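Local coordinates for glycerate dehydrogenase related protein (Thermoplasma acidophilum, PDB 3GVX) that belongs to the D-isomer specific 2-hydroxyacid dehydrogenases and probably reduces hydroxypyruvate or glyoxylate with a nicotinamide cofactor, at the interface of chains A and B. Residues are numbered along the deposited sequence; one frame, centred on the assembly and turned at random. Chains: chain A/B, Glycerate dehydrogenase related protein.

Contact 1: the interface of chains A and B. Residues chain A 87, 90-91, 94, 144; chain B 87, 90-91, 94, 144.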
loop_
_atom_site.group_PDB
_atom_site.type_symbol
_atom_site.label_atom_id
_atom_site.label_comp_id
_atom_site.label_asym_id
_atom_site.label_seq_id
_atom_site.Cartn_x
_atom_site.Cartn_y
_atom_site.Cartn_z
ATOM N N GLU A 87 -6.692 0.612 3.945
ATOM C CA GLU A 87 -6.334 -0.263 2.828
ATOM C C GLU A 87 -7.030 0.245 1.574
ATOM O O GLU A 87 -6.428 0.402 0.516
ATOM C CB GLU A 87 -6.723 -1.730 3.091
ATOM C CG GLU A 87 -5.855 -2.421 4.128
ATOM C CD GLU A 87 -6.043 -3.948 4.160
ATOM O OE1 GLU A 87 -6.679 -4.493 3.234
ATOM O OE2 GLU A 87 -5.554 -4.610 5.098
ATOM N N PHE A 90 -5.658 3.527 0.105
ATOM C CA PHE A 90 -4.441 3.272 -0.640
ATOM C C PHE A 90 -4.693 2.511 -1.942
ATOM O O PHE A 90 -3.943 2.675 -2.902
ATOM C CB PHE A 90 -3.408 2.555 0.247
ATOM C CG PHE A 90 -2.421 3.499 0.890
ATOM C CD1 PHE A 90 -1.349 4.002 0.157
ATOM C CD2 PHE A 90 -2.626 3.982 2.174
ATOM C CE1 PHE A 90 -0.503 4.984 0.691
ATOM C CE2 PHE A 90 -1.785 4.966 2.717
ATOM C CZ PHE A 90 -0.726 5.466 1.971
ATOM N N ALA A 91 -5.755 1.708 -1.990
ATOM C CA ALA A 91 -6.053 0.972 -3.218
ATOM C C ALA A 91 -6.483 1.959 -4.301
ATOM O O ALA A 91 -6.054 1.853 -5.442
ATOM C CB ALA A 91 -7.130 -0.066 -2.974
ATOM N N LEU A 94 -3.323 4.161 -5.278
ATOM C CA LEU A 94 -2.365 3.440 -6.112
ATOM C C LEU A 94 -2.902 3.121 -7.503
ATOM O O LEU A 94 -2.148 3.106 -8.464
ATOM C CB LEU A 94 -1.924 2.143 -5.435
ATOM C CG LEU A 94 -0.995 2.287 -4.234
ATOM C CD1 LEU A 94 -0.844 0.934 -3.548
ATOM C CD2 LEU A 94 0.364 2.845 -4.696
ATOM N N PHE A 144 5.427 3.762 3.107
ATOM C CA PHE A 144 5.630 3.990 1.683
ATOM C C PHE A 144 6.697 5.066 1.470
ATOM O O PHE A 144 7.104 5.331 0.348
ATOM C CB PHE A 144 4.315 4.412 1.017
ATOM C CG PHE A 144 3.521 3.271 0.442
ATOM C CD1 PHE A 144 3.817 2.748 -0.798
ATOM C CD2 PHE A 144 2.472 2.718 1.143
ATOM C CE1 PHE A 144 3.071 1.693 -1.320
ATOM C CE2 PHE A 144 1.734 1.666 0.620
ATOM C CZ PHE A 144 2.037 1.160 -0.605
ATOM N N GLU B 87 5.882 -0.906 -5.006
ATOM C CA GLU B 87 4.699 -0.039 -5.047
ATOM C C GLU B 87 3.741 -0.461 -6.145
ATOM O O GLU B 87 2.528 -0.397 -5.981
ATOM C CB GLU B 87 5.081 1.419 -5.277
ATOM C CG GLU B 87 5.582 2.170 -4.071
ATOM C CD GLU B 87 5.782 3.654 -4.375
ATOM O OE1 GLU B 87 5.133 4.165 -5.305
ATOM O OE2 GLU B 87 6.581 4.321 -3.695
ATOM N N PHE B 90 1.874 -3.655 -4.996
ATOM C CA PHE B 90 0.771 -3.451 -4.081
ATOM C C PHE B 90 -0.406 -2.794 -4.801
ATOM O O PHE B 90 -1.557 -3.031 -4.444
ATOM C CB PHE B 90 1.226 -2.681 -2.836
ATOM C CG PHE B 90 1.668 -3.586 -1.709
ATOM C CD1 PHE B 90 0.752 -4.084 -0.794
ATOM C CD2 PHE B 90 2.973 -4.029 -1.626
ATOM C CE1 PHE B 90 1.133 -5.019 0.174
ATOM C CE2 PHE B 90 3.357 -4.961 -0.664
ATOM C CZ PHE B 90 2.437 -5.458 0.231
ATOM N N ALA B 91 -0.115 -2.034 -5.854
ATOM C CA ALA B 91 -1.161 -1.378 -6.627
ATOM C C ALA B 91 -2.039 -2.415 -7.338
ATOM O O ALA B 91 -3.266 -2.285 -7.368
ATOM C CB ALA B 91 -0.549 -0.402 -7.636
ATOM N N LEU B 94 -3.970 -4.511 -4.488
ATOM C CA LEU B 94 -5.126 -3.799 -3.949
ATOM C C LEU B 94 -6.225 -3.542 -4.984
ATOM O O LEU B 94 -7.391 -3.461 -4.636
ATOM C CB LEU B 94 -4.674 -2.485 -3.301
ATOM C CG LEU B 94 -3.846 -2.680 -2.031
ATOM C CD1 LEU B 94 -3.152 -1.374 -1.663
ATOM C CD2 LEU B 94 -4.747 -3.179 -0.909
ATOM N N PHE B 144 1.319 -3.333 6.292
ATOM C CA PHE B 144 -0.093 -3.636 6.068
ATOM C C PHE B 144 -0.601 -4.686 7.045
ATOM O O PHE B 144 -1.766 -5.062 7.013
ATOM C CB PHE B 144 -0.328 -4.099 4.616
ATOM C CG PHE B 144 -0.563 -2.981 3.649
ATOM C CD1 PHE B 144 -1.773 -2.324 3.616
ATOM C CD2 PHE B 144 0.428 -2.570 2.777
ATOM C CE1 PHE B 144 -1.990 -1.284 2.743
ATOM C CE2 PHE B 144 0.211 -1.522 1.897
ATOM C CZ PHE B 144 -1.002 -0.881 1.885
HETATM O O HOH W 1 -3.716 -3.357 6.562
HETATM O O HOH W 2 7.429 3.255 -1.348
#

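Contact 2: the interface of chains A and B. Residues chain A 107, 112-114; chain B 239, 253-256.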
loop_
_atom_site.group_PDB
_atom_site.type_symbol
_atom_site.label_atom_id
_atom_site.label_comp_id
_atom_site.label_asym_id
_atom_site.label_seq_id
_atom_site.Cartn_x
_atom_site.Cartn_y
_atom_site.Cartn_z
HETATM N N MSE A 107 -3.717 -3.349 -22.248
HETATM C CA MSE A 107 -3.103 -4.646 -22.292
HETATM C C MSE A 107 -4.082 -5.745 -22.651
HETATM O O MSE A 107 -3.706 -6.668 -23.337
HETATM C CB MSE A 107 -2.357 -4.911 -20.989
HETATM C CG MSE A 107 -1.067 -4.096 -20.865
HETATM SE SE MSE A 107 0.366 -4.931 -21.550
HETATM C CE MSE A 107 -0.028 -6.627 -21.282
ATOM N N PHE A 112 0.382 -3.220 -26.100
ATOM C CA PHE A 112 1.455 -3.060 -25.189
ATOM C C PHE A 112 1.923 -1.632 -25.298
ATOM O O PHE A 112 2.586 -1.252 -26.255
ATOM C CB PHE A 112 2.562 -4.013 -25.555
ATOM C CG PHE A 112 3.606 -4.105 -24.528
ATOM C CD1 PHE A 112 3.488 -4.991 -23.475
ATOM C CD2 PHE A 112 4.713 -3.289 -24.597
ATOM C CE1 PHE A 112 4.464 -5.056 -22.511
ATOM C CE2 PHE A 112 5.689 -3.349 -23.640
ATOM C CZ PHE A 112 5.567 -4.233 -22.594
ATOM N N ARG A 113 1.573 -0.816 -24.318
ATOM C CA ARG A 113 2.004 0.547 -24.417
ATOM C C ARG A 113 2.429 1.201 -23.125
ATOM O O ARG A 113 1.619 1.563 -22.264
ATOM C CB ARG A 113 0.932 1.361 -25.091
ATOM C CG ARG A 113 1.352 2.759 -25.355
ATOM C CD ARG A 113 0.130 3.583 -25.530
ATOM N NE ARG A 113 -0.682 3.105 -26.640
ATOM C CZ ARG A 113 -1.920 3.514 -26.873
ATOM N NH1 ARG A 113 -2.474 4.397 -26.060
ATOM N NH2 ARG A 113 -2.591 3.062 -27.923
ATOM N N GLN A 114 3.734 1.384 -23.034
ATOM C CA GLN A 114 4.351 1.979 -21.880
ATOM C C GLN A 114 4.148 3.446 -21.631
ATOM O O GLN A 114 4.211 4.281 -22.531
ATOM C CB GLN A 114 5.835 1.709 -21.896
ATOM C CG GLN A 114 6.180 0.387 -21.343
ATOM C CD GLN A 114 7.590 0.032 -21.658
ATOM O OE1 GLN A 114 7.898 -1.123 -21.939
ATOM N NE2 GLN A 114 8.474 1.027 -21.626
ATOM N N GLU B 239 6.069 -10.029 -25.538
ATOM C CA GLU B 239 6.235 -8.576 -25.398
ATOM C C GLU B 239 7.191 -8.023 -26.463
ATOM O O GLU B 239 8.349 -8.401 -26.527
ATOM C CB GLU B 239 6.859 -8.227 -24.045
ATOM C CG GLU B 239 6.005 -8.395 -22.813
ATOM C CD GLU B 239 6.778 -7.977 -21.565
ATOM O OE1 GLU B 239 7.434 -6.919 -21.610
ATOM O OE2 GLU B 239 6.742 -8.696 -20.546
ATOM N N SER B 253 -0.348 -5.186 -16.633
ATOM C CA SER B 253 0.314 -3.927 -16.900
ATOM C C SER B 253 1.523 -4.223 -17.797
ATOM O O SER B 253 2.140 -5.272 -17.694
ATOM C CB SER B 253 0.721 -3.214 -15.604
ATOM O OG SER B 253 1.564 -3.997 -14.792
ATOM N N PRO B 254 1.858 -3.289 -18.695
ATOM C CA PRO B 254 2.965 -3.365 -19.655
ATOM C C PRO B 254 4.424 -3.171 -19.176
ATOM O O PRO B 254 5.107 -2.254 -19.625
ATOM C CB PRO B 254 2.554 -2.338 -20.709
ATOM C CG PRO B 254 1.853 -1.304 -19.888
ATOM C CD PRO B 254 0.993 -2.135 -18.988
ATOM N N HIS B 255 4.897 -4.029 -18.273
ATOM C CA HIS B 255 6.281 -3.942 -17.817
ATOM C C HIS B 255 6.649 -2.521 -17.398
ATOM O O HIS B 255 7.679 -2.000 -17.825
ATOM C CB HIS B 255 7.195 -4.372 -18.969
ATOM C CG HIS B 255 8.459 -5.037 -18.538
ATOM N ND1 HIS B 255 8.750 -6.350 -18.845
ATOM C CD2 HIS B 255 9.492 -4.587 -17.790
ATOM C CE1 HIS B 255 9.906 -6.682 -18.299
ATOM N NE2 HIS B 255 10.376 -5.629 -17.654
ATOM N N VAL B 256 5.811 -1.894 -16.577
ATOM C CA VAL B 256 6.058 -0.531 -16.112
ATOM C C VAL B 256 6.296 -0.460 -14.608
ATOM O O VAL B 256 6.410 0.618 -14.055
ATOM C CB VAL B 256 4.866 0.394 -16.433
ATOM C CG1 VAL B 256 4.737 0.623 -17.949
ATOM C CG2 VAL B 256 3.591 -0.215 -15.848
#

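Contact 1: the interface of chains A and B
Helix 78-97 of chain A packs against its counterpart, helix 79-97 of chain B, with A:Ala91 facing B:Leu94 and the pair repeated with the chains exchanged. Phe144 of each chain, the last residue of helix 132-144 in chain A, joins from the side. The methyl CB of A:Ala91 sits 3.5 Å from CB of B:Leu94, a tight fit in which the small alanine lets the partner helix come close. On the two-fold axis A:Leu94 CD1 meets B:Leu94 CD1 at 3.8 Å. CG of A:Leu94 stands anti to the carbonyl carbon (chi1 -72°), and this sends CD1 toward its twin while CB stays over B:Ala91. Phe90 of each chain adds mainly backbone to the leucine's surroundings.

The two Phe144 side chains cross at about a right angle, touching at A:Phe144 CE2 and B:Phe144 CE2, 3.8 Å apart. CZ of B:Phe144 lies at the edge of the A:Phe144 ring. Another part of that edge takes the aliphatic stem of B:Glu87, whose CG is 3.8 Å from A:Phe144 CE1. Beyond CG the glutamate runs extended (chi2 -173°) and carries its carboxylate past the ring to a bridging water, which also touches A:Phe144 O. In the twin, a water lies 2.7 Å from A:Glu87 OE2 and 2.6 Å from the carbonyl oxygen O of B:Phe144.

Contact 2: the interface of chains A and B
A:Phe112 and selenomethionine A:Met107 close around B:Pro254, which directly precedes the catalytic histidine of the D-2-hydroxyacid dehydrogenase family, B:His255; B:Glu239 is the family's catalytic glutamate. The loop after helix 100-108 of chain A thus packs against chain B's catalytic pair.

The tight part is the proline, with 70 Å² hidden. Its CD lies 3.4 Å from CG of A:Met107, closer than usual carbon packing. The selenomethionine bends at chi2 (-89°), which brings SE to 3.5 Å from B:Pro254 CB. That same CB stands over one face of the A:Phe112 ring, 4.0 Å from the centroid and offset toward the rim, a CH-pi contact. From the opposite side of the ring plane comes B:Glu239, its stem CG 3.7 Å from A:Phe112 CE1 and its carboxylate oxygen OE1 near CZ, beyond the rim. Carboxylate and ring are only 24° from parallel. With CG anti to the backbone nitrogen (chi1 -169°), the phenyl points toward the partner chain, between proline and glutamate. Within chain B, ND1 of B:His255 makes a weak, bent hydrogen bond to B:Glu239 OE1, which sits off the imidazole plane; the other carboxylate oxygen, OE2, lies at the ring's edge in its plane. At the border of the tight part, CG of A:Gln114 comes to 3.3 Å from the carbonyl oxygen O of B:Pro254.

Contacts are looser at the flanks. B:Val256 hides 4 Å², its CG1 3.7 Å from CG of A:Gln114, which runs past it in the opposite direction. B:Ser253 and A:Arg113 likewise bury little, the arginine meeting the proline through its backbone carbonyl. B:His255 approaches through CB, 4.0 Å from A:Phe112 CZ.

Contact 1 and contact 2 belong to one two-fold interface, their C-alpha centres about 20 Å apart, and they have no residue in common. Contact 1 contains both halves of its symmetric pairing, whereas contact 2 has a twin with the chains exchanged. In chain A, helix 78-97, which packs in contact 1, is followed closely by helix 100-108, which supplies part of contact 2, so the chain runs from the centre of the interface toward the partner's catalytic residues. Dimers are common in this family; if this one forms in solution, pairing could help hold each active-site loop in place.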